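PDB 2OSE: structural PPIase-like protein L605 from Mimivirus, which probably acts as a cyclophilin-type peptidyl-prolyl cis-trans isomerase, forms homotrimers and is found in the virion. Local coordinates for residues 82-85 / 89-92. Sequence-based numbering, arbitrary orientation.
Sequences HNVL and YIVS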
# COMPACT_ATOMS: atom_id res chain seq x y z
N HIS A 82 11.79 1.16 -0.64
CA HIS A 82 10.38 0.76 -0.87
C HIS A 82 9.66 0.20 0.35
O HIS A 82 8.41 0.18 0.38
CB HIS A 82 10.25 -0.17 -2.10
CG HIS A 82 11.01 -1.47 -2.01
ND1 HIS A 82 10.70 -2.46 -1.10
CD2 HIS A 82 12.01 -1.97 -2.77
CE1 HIS A 82 11.48 -3.50 -1.29
NE2 HIS A 82 12.29 -3.23 -2.30
N ASN A 83 10.42 -0.26 1.34
CA ASN A 83 9.87 -0.77 2.58
C ASN A 83 10.76 -0.13 3.62
O ASN A 83 12.01 -0.25 3.53
CB ASN A 83 10.02 -2.31 2.69
CG ASN A 83 8.90 -3.08 1.99
OD1 ASN A 83 8.09 -3.73 2.66
ND2 ASN A 83 8.85 -3.04 0.66
N VAL A 84 10.13 0.58 4.57
CA VAL A 84 10.84 1.32 5.61
C VAL A 84 10.07 1.14 6.89
O VAL A 84 8.82 1.12 6.89
CB VAL A 84 11.06 2.83 5.28
CG1 VAL A 84 11.85 3.01 3.97
CG2 VAL A 84 9.72 3.63 5.26
N LEU A 85 10.81 0.94 7.98
CA LEU A 85 10.20 0.66 9.26
C LEU A 85 10.99 1.33 10.37
O LEU A 85 12.15 0.93 10.64
CB LEU A 85 10.09 -0.87 9.50
CG LEU A 85 9.36 -1.27 10.78
CD1 LEU A 85 7.91 -0.75 10.75
CD2 LEU A 85 9.43 -2.80 11.09
N TYR A 89 14.45 -0.90 10.00
CA TYR A 89 15.19 -1.07 8.73
C TYR A 89 14.68 -0.22 7.60
O TYR A 89 13.57 0.32 7.66
CB TYR A 89 15.20 -2.55 8.26
CG TYR A 89 13.81 -3.21 8.23
CD1 TYR A 89 12.89 -2.89 7.23
CD2 TYR A 89 13.45 -4.17 9.19
CE1 TYR A 89 11.60 -3.50 7.20
CE2 TYR A 89 12.15 -4.78 9.17
CZ TYR A 89 11.26 -4.42 8.18
OH TYR A 89 10.00 -4.99 8.15
N ILE A 90 15.50 -0.13 6.54
CA ILE A 90 15.04 0.39 5.26
C ILE A 90 15.42 -0.67 4.21
O ILE A 90 16.38 -1.41 4.42
CB ILE A 90 15.68 1.75 4.92
CG1 ILE A 90 17.22 1.65 4.91
CG2 ILE A 90 15.18 2.86 5.87
CD1 ILE A 90 17.88 2.95 4.52
N VAL A 91 14.71 -0.72 3.09
CA VAL A 91 14.90 -1.77 2.07
C VAL A 91 14.84 -1.13 0.70
O VAL A 91 14.03 -0.24 0.46
CB VAL A 91 13.85 -2.93 2.21
CG1 VAL A 91 14.05 -3.97 1.14
CG2 VAL A 91 13.99 -3.57 3.56
N SER A 92 15.73 -1.56 -0.20
CA SER A 92 15.74 -1.05 -1.56
C SER A 92 16.17 -2.15 -2.54
O SER A 92 16.33 -3.28 -2.14
CB SER A 92 16.65 0.19 -1.67
OG SER A 92 16.44 0.86 -2.90
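Leu-85 lies against the ring of Tyr-89. Its CB sits over one face, 4.0 Å from the Tyr-89 ring centroid and 21° off the normal, a CH-pi contact. Its CD2 reaches further along the ring, 3.7 Å from Tyr-89 OH. Tyr-89 CG stands between its own backbone N and carbonyl carbon (chi1 51°), which swings the ring across toward the neighbouring strand. The backbones of the same two residues are joined by two hydrogen bonds: Leu-85 N donates one of 2.8 Å to Tyr-89 O, and Tyr-89 N returns one to Leu-85 O. The two segments form an antiparallel beta hairpin within the cyclophilin fold. Strand 89-92 continues the sheet on to strand 147-150, where backbone hydrogen bonds join Ile-90 to Ile-149 and Ser-92 to Phe-147. Ile-90, Val-91 and Ser-92 of this strand are buried, while Tyr-89 and all of 82-85 are partly exposed. At the centre, the hydrogen bond from Val-91 N to Asn-83 O is short at 2.8 Å but bent, 123° at the hydrogen, and so weak. At the far end, His-82 CE1 touches Val-91 CG1 at 3.6 Å, and Val-91 O lies over the imidazole face while accepting from His-82 N. Asn-83 ND2 donates to His-82 ND1, close to the ring plane, which is consistent with the ring being held in this rotation. Gly-192 of a second subunit packs on His-82, Asn-83 and Val-91.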